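Local atomic coordinates of chitooligosaccharide oxidase (Gibberella zeae, PDB entry 6Y0R), a protein that oxidises the C1 hydroxyl of chitooligosaccharides to the lactone with a bicovalently bound FAD, reducing molecular oxygen to hydrogen peroxide. Residues A214-V218 and F482-I488; L159-L164 and V219-F224; P58-A62 and F101-D105; A65-T69 and D113-S117. The contacts are given in a common frame with arbitrary orientation. Residues are numbered along the deposited sequence.

Contact 1: residues A214-V218 and F482-I488; sequences ANFGV and FRNPQSI. With FAD (flavin-adenine dinucleotide), chain B.
G217 packs its CA against one face of the F482 ring, 3.7 Å from the centroid and 8° off the ring normal, a CH-pi contact. Its phi/psi of 125/-171 would jam a CB against the preceding carbonyl, so glycine suits the place. F482, chi1 m, points toward A214-V218; its CE2 meets V218 CG2 at 3.7 Å near the ring plane, and its CB lies 3.5 Å from A214 O. The CA atoms of N215 and F482 are 5.4 Å apart. N215, chi1 m, accepts I488 N at OD1 (3.2 Å), while its ND2 hydrogen-bonds to the backbone O of A212. A type I turn, N484 to S487, holds an Asx turn (Q486 N to N484 OD1, 2.8 Å). A214 CA and G217 O each lie 3.5 Å from the FAD adenine, at N3A and C2A respectively. The loop after helix 466-476 packs against the loop between helix 203-212 and strand 218-228, whose A214, G217 and V218 line the adenine pocket; I488 touches helices 454-462 and 466-476.

Contact 2: residues L159-L164 and V219-F224; sequences LGGHAL and VVELEF. With FAD (flavin-adenine dinucleotide), chain B.
L222 and L164 bury the most surface here, with L159 next, and between them they seat helix 159-164 on strand 219-224. The segment axes approach to 10.1 Å and cross at 74°, the helix running steeply across the strand. L222 (m, chi2 165°) points at the helix, its CD1 4.0 Å from L159 CD2 and 4.3 Å from A163 CB. L164 (m, chi2 173°) leaves the helix sideways and brings CD2 to 3.8 Å from V219 CG2 and 4.4 Å from L222 CD2. L159 (t, chi2 63°) also places CD2 4.0 Å from F224 CE1, while A163 CB approaches the edge of that ring, 4.4 Å from CZ. A classic bulge (V220 and E221 facing T186) shifts the alternation, so that V219 and L222, three apart, both point toward the helix. FAD spans the two elements: V219 N donates to N1A (3.0 Å), N6A donates to V219 O (2.9 Å), and G161 N donates to O1P (2.9 Å). A side chain at G160 or G161 would collide with the cofactor. Helix and strand therefore join through aliphatic and aromatic carbon alone, leaving backbone polar groups at V219 and G161 to recognise adenine and phosphate.

Contact 3: residues P58-A62 and F101-D105; sequences PFEPA and FGGED
F101 opens the second segment with its side chain directed at P58-A62: chi1 is m, CB lies 3.9 Å from F59 CB, and CD2 comes within 3.6 Å of F59 O and 3.8 Å of P61 CG. G102 (102/-3) and G103 (65/23) follow with positive phi, turning the chain so that G103 and then E104 pass over one face of the F59 ring. F59, chi1 m, points toward this turn and has the largest buried area of the contact. Its CZ is 3.5 Å from G103 C, and G103 CA sits 4.2 Å from the ring centroid, 30° off the normal, an off-centre CH-pi contact. E104 CA is 3.5 Å from F59 CD1; its CA-to-CB bond points away and OE2 is hydrogen-bonded to H107 NE2. D105, chi1 m, then closes the contact at the closest CA pair, 4.9 Å from E60. Its OD1 accepts E60 N at 2.9 Å, nearly linear at 167°, and a water bridges it to P58 O, 3.0 Å from each oxygen. Backbone bonds continue, E60 with G106 and A62 with H107. The two loops lead into the parallel neighbours 63-65 and 108-111 of the mixed four-stranded sheet in the PCMH-type FAD-binding domain.

Contact 4: residues A65-T69 and D113-S117; sequences AVPTT and DRMYS
Both segments are largely irregular and come closest at T68 and M115, whose CA atoms are 5.8 Å apart. V66 (-127/68) and P67 (-72/146) carry segment 65-69 extended out of its strand, and T69 is the N-cap of the next helix, its OG1 taking Q72 N. D113 and R114 are turn-like (-74/-2 and -79/-15) before M115 (-109/98) becomes extended. A water joins the backbones, donating to P67 O (2.8 Å) and accepting from R114 N (2.9 Å). M115, chi1 m and chi2 t, points at 65-69: CE is 3.2 Å from P67 O and 3.8 Å from P67 CG, and CG lies 3.5 Å from T68 O. R114 (m, m) lays a guanidinium face over V66 CG1, 3.4 Å from CZ, while NH2 forms salt bridges to D113 OD1 (2.8 Å) and to D49. These are the loops at the C-terminal ends of neighbouring parallel strands 63-65 and 108-111 in the mixed sheet of the PCMH-type FAD-binding domain; the first leads into helix 70-83, with P67 and M115 on V73.

In the fold
Contacts 3 and 4, with centres 20 Å apart, flank the paired parallel strands 63-65 and 108-111, one joining the loops before the strands and the other those after. Their segments alternate along the chain, and both contacts close before contacts 1 and 2 begin. Those two, 15 Å apart, also alternate and meet at V218-V219, where strand 218-228 starts; both touch the FAD, contact 1 at its adenine and contact 2 at adenine and pyrophosphate. Contact 1 adds the C-terminal berberine-like region to the FAD-binding domain and touches contact 3 through N484 and P485 on G102. Segments 159-164 and 214-224 thus line the cofactor's adenine end, with 482-488 packed behind; contacts 3 and 4 do not touch FAD.

Contact 1: residues A214-V218 and F482-I488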
# COMPACT_ATOMS: atom_id res chain seq x y z
N ALA A 214 10.58 -5.26 2.12
CA ALA A 214 11.67 -4.29 2.33
C ALA A 214 12.85 -4.93 3.10
O ALA A 214 13.90 -4.29 3.17
CB ALA A 214 11.18 -3.08 3.05
N ASN A 215 12.66 -6.14 3.60
CA ASN A 215 13.53 -6.70 4.69
C ASN A 215 14.74 -7.47 4.13
O ASN A 215 15.63 -7.77 4.95
CB ASN A 215 12.74 -7.62 5.62
CG ASN A 215 11.91 -6.84 6.61
OD1 ASN A 215 12.47 -6.31 7.55
ND2 ASN A 215 10.61 -6.71 6.37
N PHE A 216 14.80 -7.81 2.84
CA PHE A 216 15.66 -8.95 2.39
C PHE A 216 16.62 -8.52 1.28
O PHE A 216 17.25 -9.43 0.70
CB PHE A 216 14.80 -10.14 2.00
CG PHE A 216 13.79 -10.52 3.05
CD1 PHE A 216 14.18 -11.05 4.26
CD2 PHE A 216 12.43 -10.31 2.84
CE1 PHE A 216 13.25 -11.41 5.22
CE2 PHE A 216 11.51 -10.66 3.80
CZ PHE A 216 11.91 -11.18 5.00
N GLY A 217 16.73 -7.23 1.00
CA GLY A 217 17.55 -6.74 -0.13
C GLY A 217 16.74 -5.85 -1.05
O GLY A 217 15.63 -5.47 -0.70
N VAL A 218 17.30 -5.51 -2.20
CA VAL A 218 16.63 -4.61 -3.19
C VAL A 218 15.95 -5.49 -4.22
O VAL A 218 16.61 -6.22 -4.98
CB VAL A 218 17.59 -3.61 -3.84
CG1 VAL A 218 16.79 -2.69 -4.76
CG2 VAL A 218 18.41 -2.79 -2.86
N PHE A 482 19.03 -3.86 5.96
CA PHE A 482 17.75 -3.41 5.35
C PHE A 482 16.73 -3.24 6.47
O PHE A 482 15.82 -4.06 6.62
CB PHE A 482 17.27 -4.34 4.23
CG PHE A 482 18.13 -4.18 3.01
CD1 PHE A 482 19.36 -4.81 2.95
CD2 PHE A 482 17.71 -3.44 1.92
CE1 PHE A 482 20.18 -4.63 1.84
CE2 PHE A 482 18.54 -3.26 0.82
CZ PHE A 482 19.78 -3.85 0.79
N ARG A 483 16.91 -2.16 7.20
CA ARG A 483 16.15 -1.94 8.46
C ARG A 483 15.47 -0.58 8.46
O ARG A 483 15.90 0.36 7.76
CB ARG A 483 17.06 -2.11 9.69
CG ARG A 483 18.10 -1.03 9.87
CD ARG A 483 18.87 -1.27 11.15
NE ARG A 483 19.87 -0.24 11.34
CZ ARG A 483 21.16 -0.31 11.00
NH1 ARG A 483 21.97 0.70 11.30
NH2 ARG A 483 21.66 -1.39 10.42
N ASN A 484 14.45 -0.49 9.28
CA ASN A 484 13.78 0.77 9.65
C ASN A 484 13.18 0.54 11.04
O ASN A 484 13.23 -0.58 11.55
CB ASN A 484 12.78 1.22 8.57
CG ASN A 484 11.56 0.31 8.48
OD1 ASN A 484 10.89 0.07 9.48
ND2 ASN A 484 11.19 -0.11 7.27
N PRO A 485 12.66 1.57 11.73
CA PRO A 485 12.25 1.36 13.11
C PRO A 485 11.18 0.28 13.30
O PRO A 485 11.08 -0.24 14.43
CB PRO A 485 11.74 2.75 13.54
CG PRO A 485 12.57 3.70 12.67
CD PRO A 485 12.64 2.99 11.32
N GLN A 486 10.41 -0.07 12.25
CA GLN A 486 9.26 -1.00 12.39
C GLN A 486 9.52 -2.32 11.67
O GLN A 486 8.61 -3.07 11.58
CB GLN A 486 7.96 -0.37 11.90
CG GLN A 486 7.64 0.91 12.67
CD GLN A 486 6.29 1.51 12.35
OE1 GLN A 486 5.84 1.45 11.21
NE2 GLN A 486 5.74 2.25 13.31
N SER A 487 10.77 -2.60 11.34
CA SER A 487 11.14 -3.72 10.45
C SER A 487 11.47 -4.96 11.29
O SER A 487 11.45 -4.91 12.54
CB SER A 487 12.26 -3.33 9.53
OG SER A 487 13.50 -3.19 10.21
N ILE A 488 11.66 -6.07 10.61
CA ILE A 488 11.83 -7.42 11.20
C ILE A 488 13.26 -7.58 11.68
O ILE A 488 14.17 -7.39 10.90
CB ILE A 488 11.46 -8.50 10.15
CG1 ILE A 488 9.96 -8.46 9.85
CG2 ILE A 488 11.94 -9.88 10.61
CD1 ILE A 488 9.06 -9.00 10.93
PA FAD B . 8.50 3.85 -1.15
O1A FAD B . 8.45 4.91 -0.12
O2A FAD B . 9.44 3.95 -2.27
O5B FAD B . 8.73 2.43 -0.46
C5B FAD B . 7.81 1.89 0.49
C4B FAD B . 8.51 0.81 1.30
O4B FAD B . 8.89 -0.28 0.42
C3B FAD B . 9.82 1.20 2.01
O3B FAD B . 10.04 0.37 3.16
C2B FAD B . 10.87 0.88 0.95
O2B FAD B . 12.20 0.73 1.45
C1B FAD B . 10.31 -0.39 0.37
N9A FAD B . 10.70 -0.66 -1.00
C8A FAD B . 10.32 0.06 -2.10
N7A FAD B . 10.84 -0.42 -3.23
C5A FAD B . 11.60 -1.51 -2.82
C6A FAD B . 12.40 -2.42 -3.53
N6A FAD B . 12.50 -2.37 -4.86
N1A FAD B . 13.07 -3.38 -2.83
C2A FAD B . 12.94 -3.37 -1.49
N3A FAD B . 12.19 -2.57 -0.72
C4A FAD B . 11.54 -1.65 -1.45
N1 FAD B . -2.04 1.62 -1.03
C2 FAD B . -2.95 0.71 -1.40
O2 FAD B . -2.84 -0.52 -1.03
N3 FAD B . -3.99 1.08 -2.21
C4 FAD B . -4.17 2.37 -2.68
O4 FAD B . -5.12 2.65 -3.42
C4X FAD B . -3.21 3.35 -2.31
N5 FAD B . -3.33 4.59 -2.79
C5X FAD B . -2.31 5.48 -2.52
C6 FAD B . -2.36 6.79 -3.08
C7 FAD B . -1.37 7.71 -2.81
C7M FAD B . -1.44 9.11 -3.39
C8 FAD B . -0.22 7.33 -2.00
C8M FAD B . 0.97 8.24 -1.76
C9 FAD B . -0.21 6.04 -1.42
C9A FAD B . -1.24 5.12 -1.66
N10 FAD B . -1.19 3.83 -1.11
C10 FAD B . -2.16 2.88 -1.45
C1' FAD B . -0.11 3.42 -0.20
C2' FAD B . 1.03 2.74 -0.96
O2' FAD B . 0.68 1.40 -1.32
C3' FAD B . 2.24 2.73 -0.06
O3' FAD B . 2.53 4.12 0.22
C4' FAD B . 3.41 2.03 -0.75
O4' FAD B . 4.32 1.45 0.21
C5' FAD B . 4.13 3.01 -1.62
O5' FAD B . 5.12 2.34 -2.44
P FAD B . 6.27 3.23 -3.06
O1P FAD B . 7.15 2.36 -3.87
O2P FAD B . 5.74 4.46 -3.71
O3P FAD B . 6.99 3.77 -1.71
O HOH W 1 13.05 -3.06 6.21

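Contact 2: residues L159-L164 and V219-F224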
# COMPACT_ATOMS: atom_id res chain seq x y z
N LEU A 159 5.36 0.69 -7.80
CA LEU A 159 4.92 -0.71 -7.69
C LEU A 159 5.83 -1.42 -6.69
O LEU A 159 5.33 -2.28 -5.94
CB LEU A 159 5.09 -1.34 -9.07
CG LEU A 159 4.78 -2.81 -9.28
CD1 LEU A 159 3.33 -3.17 -9.03
CD2 LEU A 159 5.50 -3.55 -10.35
N GLY A 160 7.00 -1.11 -6.49
CA GLY A 160 7.87 -1.73 -5.47
C GLY A 160 7.26 -1.70 -4.09
O GLY A 160 6.95 -2.79 -3.55
N GLY A 161 7.07 -0.53 -3.51
CA GLY A 161 6.56 -0.50 -2.14
C GLY A 161 5.18 -1.12 -2.08
O GLY A 161 4.84 -1.81 -1.12
N HIS A 162 4.36 -0.87 -3.10
CA HIS A 162 2.94 -1.29 -3.10
C HIS A 162 2.84 -2.80 -3.04
O HIS A 162 2.17 -3.34 -2.17
CB HIS A 162 2.31 -0.76 -4.41
CG HIS A 162 0.83 -0.74 -4.42
ND1 HIS A 162 0.06 -1.47 -5.32
CD2 HIS A 162 -0.02 -0.01 -3.68
CE1 HIS A 162 -1.22 -1.15 -5.10
NE2 HIS A 162 -1.29 -0.26 -4.12
N ALA A 163 3.49 -3.48 -4.00
CA ALA A 163 3.38 -4.95 -4.15
C ALA A 163 4.14 -5.67 -3.04
O ALA A 163 3.70 -6.77 -2.68
CB ALA A 163 3.91 -5.41 -5.48
N LEU A 164 5.21 -5.11 -2.51
CA LEU A 164 6.01 -5.81 -1.47
C LEU A 164 5.27 -5.84 -0.13
O LEU A 164 5.71 -6.58 0.78
CB LEU A 164 7.38 -5.16 -1.39
CG LEU A 164 8.28 -5.37 -2.62
CD1 LEU A 164 9.54 -4.54 -2.50
CD2 LEU A 164 8.56 -6.83 -2.91
N VAL A 219 14.62 -5.41 -4.31
CA VAL A 219 13.89 -6.10 -5.39
C VAL A 219 14.17 -5.29 -6.65
O VAL A 219 14.09 -4.05 -6.59
CB VAL A 219 12.39 -6.25 -5.07
CG1 VAL A 219 11.63 -6.86 -6.25
CG2 VAL A 219 12.22 -7.11 -3.82
N VAL A 220 14.61 -5.92 -7.74
CA VAL A 220 14.95 -5.15 -8.98
C VAL A 220 14.06 -5.60 -10.14
O VAL A 220 14.08 -4.89 -11.16
CB VAL A 220 16.43 -5.31 -9.37
CG1 VAL A 220 17.32 -4.61 -8.38
CG2 VAL A 220 16.82 -6.77 -9.49
N GLU A 221 13.31 -6.68 -10.00
CA GLU A 221 12.30 -7.15 -10.97
C GLU A 221 11.22 -7.95 -10.25
O GLU A 221 11.51 -8.80 -9.38
CB GLU A 221 12.93 -8.01 -12.07
CG GLU A 221 12.02 -8.21 -13.27
CD GLU A 221 12.58 -9.16 -14.33
OE1 GLU A 221 13.19 -8.65 -15.29
OE2 GLU A 221 12.40 -10.40 -14.20
N LEU A 222 9.99 -7.74 -10.66
CA LEU A 222 8.83 -8.49 -10.21
C LEU A 222 8.18 -9.10 -11.43
O LEU A 222 8.03 -8.38 -12.42
CB LEU A 222 7.83 -7.55 -9.51
CG LEU A 222 8.38 -6.96 -8.22
CD1 LEU A 222 7.54 -5.78 -7.76
CD2 LEU A 222 8.40 -8.05 -7.16
N GLU A 223 7.80 -10.37 -11.33
CA GLU A 223 7.08 -11.04 -12.43
C GLU A 223 5.68 -11.35 -11.93
O GLU A 223 5.51 -11.87 -10.83
CB GLU A 223 7.81 -12.31 -12.87
CG GLU A 223 7.14 -12.95 -14.08
CD GLU A 223 7.97 -14.00 -14.81
OE1 GLU A 223 8.88 -14.61 -14.15
OE2 GLU A 223 7.72 -14.18 -16.03
N PHE A 224 4.68 -11.16 -12.79
CA PHE A 224 3.26 -11.38 -12.46
C PHE A 224 2.56 -12.16 -13.58
O PHE A 224 2.92 -12.01 -14.75
CB PHE A 224 2.51 -10.05 -12.36
CG PHE A 224 3.03 -9.09 -11.31
CD1 PHE A 224 4.11 -8.27 -11.59
CD2 PHE A 224 2.44 -9.07 -10.05
CE1 PHE A 224 4.59 -7.40 -10.61
CE2 PHE A 224 2.93 -8.21 -9.07
CZ PHE A 224 3.99 -7.37 -9.37
PA FAD B . 8.50 3.85 -1.15
O1A FAD B . 8.45 4.91 -0.12
O2A FAD B . 9.44 3.95 -2.27
O5B FAD B . 8.73 2.43 -0.46
C5B FAD B . 7.81 1.89 0.49
C4B FAD B . 8.51 0.81 1.30
O4B FAD B . 8.89 -0.28 0.42
C3B FAD B . 9.82 1.20 2.01
O3B FAD B . 10.04 0.37 3.16
C2B FAD B . 10.87 0.88 0.95
O2B FAD B . 12.20 0.73 1.45
C1B FAD B . 10.31 -0.39 0.37
N9A FAD B . 10.70 -0.66 -1.00
C8A FAD B . 10.32 0.06 -2.10
N7A FAD B . 10.84 -0.42 -3.23
C5A FAD B . 11.60 -1.51 -2.82
C6A FAD B . 12.40 -2.42 -3.53
N6A FAD B . 12.50 -2.37 -4.86
N1A FAD B . 13.07 -3.38 -2.83
C2A FAD B . 12.94 -3.37 -1.49
N3A FAD B . 12.19 -2.57 -0.72
C4A FAD B . 11.54 -1.65 -1.45
N1 FAD B . -2.04 1.62 -1.03
C2 FAD B . -2.95 0.71 -1.40
O2 FAD B . -2.84 -0.52 -1.03
N3 FAD B . -3.99 1.08 -2.21
C4 FAD B . -4.17 2.37 -2.68
O4 FAD B . -5.12 2.65 -3.42
C4X FAD B . -3.21 3.35 -2.31
N5 FAD B . -3.33 4.59 -2.79
C5X FAD B . -2.31 5.48 -2.52
C6 FAD B . -2.36 6.79 -3.08
C7 FAD B . -1.37 7.71 -2.81
C7M FAD B . -1.44 9.11 -3.39
C8 FAD B . -0.22 7.33 -2.00
C8M FAD B . 0.97 8.24 -1.76
C9 FAD B . -0.21 6.04 -1.42
C9A FAD B . -1.24 5.12 -1.66
N10 FAD B . -1.19 3.83 -1.11
C10 FAD B . -2.16 2.88 -1.45
C1' FAD B . -0.11 3.42 -0.20
C2' FAD B . 1.03 2.74 -0.96
O2' FAD B . 0.68 1.40 -1.32
C3' FAD B . 2.24 2.73 -0.06
O3' FAD B . 2.53 4.12 0.22
C4' FAD B . 3.41 2.03 -0.75
O4' FAD B . 4.32 1.45 0.21
C5' FAD B . 4.13 3.01 -1.62
O5' FAD B . 5.12 2.34 -2.44
P FAD B . 6.27 3.23 -3.06
O1P FAD B . 7.15 2.36 -3.87
O2P FAD B . 5.74 4.46 -3.71
O3P FAD B . 6.99 3.77 -1.71

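Contact 3: residues P58-A62 and F101-D105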
# COMPACT_ATOMS: atom_id res chain seq x y z
N PRO A 58 10.49 14.56 6.52
CA PRO A 58 11.70 14.61 5.71
C PRO A 58 12.87 13.91 6.41
O PRO A 58 12.93 13.88 7.66
CB PRO A 58 11.97 16.14 5.63
CG PRO A 58 11.48 16.61 6.96
CD PRO A 58 10.20 15.82 7.22
N PHE A 59 13.76 13.32 5.63
CA PHE A 59 14.98 12.65 6.11
C PHE A 59 16.12 12.95 5.14
O PHE A 59 15.87 13.30 3.97
CB PHE A 59 14.78 11.14 6.33
CG PHE A 59 13.84 10.79 7.44
CD1 PHE A 59 14.16 11.05 8.77
CD2 PHE A 59 12.59 10.20 7.19
CE1 PHE A 59 13.28 10.79 9.79
CE2 PHE A 59 11.71 9.94 8.23
CZ PHE A 59 12.05 10.21 9.53
N GLU A 60 17.33 12.89 5.69
CA GLU A 60 18.59 13.19 5.00
C GLU A 60 19.41 11.91 4.93
O GLU A 60 20.05 11.52 5.91
CB GLU A 60 19.33 14.31 5.73
CG GLU A 60 20.66 14.64 5.07
CD GLU A 60 20.59 15.53 3.84
OE1 GLU A 60 21.69 16.05 3.40
OE2 GLU A 60 19.48 15.71 3.30
N PRO A 61 19.42 11.22 3.78
CA PRO A 61 20.29 10.07 3.57
C PRO A 61 21.78 10.46 3.71
O PRO A 61 22.10 11.63 3.54
CB PRO A 61 19.98 9.60 2.16
CG PRO A 61 18.59 10.18 1.87
CD PRO A 61 18.52 11.47 2.63
N ALA A 62 22.61 9.46 4.00
CA ALA A 62 24.09 9.57 3.89
C ALA A 62 24.51 9.73 2.43
O ALA A 62 25.50 10.43 2.17
CB ALA A 62 24.74 8.38 4.55
N PHE A 101 13.43 6.13 2.82
CA PHE A 101 14.64 6.79 3.37
C PHE A 101 15.23 5.96 4.51
O PHE A 101 16.42 6.17 4.90
CB PHE A 101 14.32 8.18 3.90
CG PHE A 101 13.96 9.17 2.83
CD1 PHE A 101 12.77 9.04 2.14
CD2 PHE A 101 14.84 10.18 2.47
CE1 PHE A 101 12.45 9.92 1.12
CE2 PHE A 101 14.51 11.06 1.46
CZ PHE A 101 13.33 10.94 0.77
N GLY A 102 14.46 5.01 5.03
CA GLY A 102 14.83 4.32 6.26
C GLY A 102 14.10 4.79 7.49
O GLY A 102 14.40 4.20 8.55
N GLY A 103 13.23 5.82 7.41
CA GLY A 103 12.51 6.35 8.59
C GLY A 103 13.42 6.98 9.62
O GLY A 103 13.08 7.06 10.81
N GLU A 104 14.60 7.41 9.16
CA GLU A 104 15.66 8.07 9.97
C GLU A 104 16.72 8.60 9.01
O GLU A 104 16.66 8.28 7.83
CB GLU A 104 16.30 7.12 10.98
CG GLU A 104 16.95 5.92 10.35
CD GLU A 104 17.45 4.88 11.35
OE1 GLU A 104 17.32 5.12 12.58
OE2 GLU A 104 17.99 3.87 10.92
N ASP A 105 17.59 9.48 9.51
CA ASP A 105 18.71 10.03 8.71
C ASP A 105 19.77 8.96 8.54
O ASP A 105 19.86 8.02 9.38
CB ASP A 105 19.30 11.27 9.38
CG ASP A 105 18.38 12.47 9.38
OD1 ASP A 105 17.46 12.54 8.55
OD2 ASP A 105 18.59 13.34 10.20
O HOH W 2 15.30 14.38 9.45

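Contact 4: residues A65-T69 and D113-S117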
# COMPACT_ATOMS: atom_id res chain seq x y z
N ALA A 65 22.12 6.73 -4.18
CA ALA A 65 22.52 6.03 -5.42
C ALA A 65 21.34 6.08 -6.40
O ALA A 65 20.17 5.93 -5.95
CB ALA A 65 22.93 4.61 -5.14
N VAL A 66 21.62 6.32 -7.69
CA VAL A 66 20.58 6.46 -8.73
C VAL A 66 20.89 5.51 -9.87
O VAL A 66 21.20 5.90 -11.00
CB VAL A 66 20.39 7.92 -9.18
CG1 VAL A 66 19.14 8.01 -10.04
CG2 VAL A 66 20.27 8.89 -8.02
N PRO A 67 20.77 4.20 -9.62
CA PRO A 67 21.13 3.20 -10.62
C PRO A 67 20.16 3.12 -11.80
O PRO A 67 18.96 3.29 -11.64
CB PRO A 67 21.11 1.87 -9.85
CG PRO A 67 20.06 2.14 -8.76
CD PRO A 67 20.25 3.58 -8.38
N THR A 68 20.69 2.82 -12.98
CA THR A 68 19.88 2.47 -14.18
C THR A 68 19.99 1.00 -14.55
O THR A 68 19.21 0.58 -15.44
CB THR A 68 20.29 3.36 -15.35
OG1 THR A 68 21.60 2.96 -15.74
CG2 THR A 68 20.30 4.83 -14.98
N THR A 69 20.87 0.21 -13.93
CA THR A 69 21.04 -1.23 -14.21
C THR A 69 21.09 -2.04 -12.91
O THR A 69 21.49 -1.47 -11.89
CB THR A 69 22.35 -1.49 -14.96
OG1 THR A 69 23.44 -1.26 -14.07
CG2 THR A 69 22.51 -0.58 -16.15
N ASP A 113 13.58 4.94 -9.26
CA ASP A 113 12.54 5.46 -10.20
C ASP A 113 13.13 5.76 -11.59
O ASP A 113 12.29 6.07 -12.47
CB ASP A 113 11.74 6.64 -9.66
CG ASP A 113 12.42 7.99 -9.51
OD1 ASP A 113 13.59 8.12 -9.96
OD2 ASP A 113 11.79 8.90 -8.90
N ARG A 114 14.43 5.59 -11.84
CA ARG A 114 14.96 5.63 -13.24
C ARG A 114 14.69 4.30 -13.95
O ARG A 114 14.86 4.20 -15.18
CB ARG A 114 16.46 5.95 -13.27
CG ARG A 114 16.90 7.18 -12.50
CD ARG A 114 16.18 8.47 -12.82
NE ARG A 114 16.92 9.63 -12.36
CZ ARG A 114 16.78 10.18 -11.17
NH1 ARG A 114 17.52 11.22 -10.84
NH2 ARG A 114 15.91 9.71 -10.28
N MET A 115 14.36 3.24 -13.20
CA MET A 115 14.14 1.89 -13.75
C MET A 115 12.64 1.58 -13.68
O MET A 115 12.14 1.17 -12.62
CB MET A 115 15.00 0.89 -12.98
CG MET A 115 16.45 0.97 -13.40
SD MET A 115 17.42 -0.30 -12.51
CE MET A 115 17.44 0.51 -10.94
N TYR A 116 11.93 1.77 -14.80
CA TYR A 116 10.45 1.75 -14.82
C TYR A 116 9.96 0.88 -15.98
O TYR A 116 8.81 1.03 -16.40
CB TYR A 116 9.89 3.17 -14.80
CG TYR A 116 10.39 4.10 -15.88
CD1 TYR A 116 9.87 4.02 -17.16
CD2 TYR A 116 11.30 5.09 -15.60
CE1 TYR A 116 10.32 4.88 -18.16
CE2 TYR A 116 11.77 5.95 -16.58
CZ TYR A 116 11.27 5.84 -17.86
OH TYR A 116 11.71 6.73 -18.80
N SER A 117 10.78 -0.07 -16.43
CA SER A 117 10.45 -0.98 -17.56
C SER A 117 9.23 -1.83 -17.22
O SER A 117 9.19 -2.41 -16.11
CB SER A 117 11.64 -1.86 -17.89
OG SER A 117 11.25 -2.85 -18.81
O HOH W 3 16.83 4.72 -10.42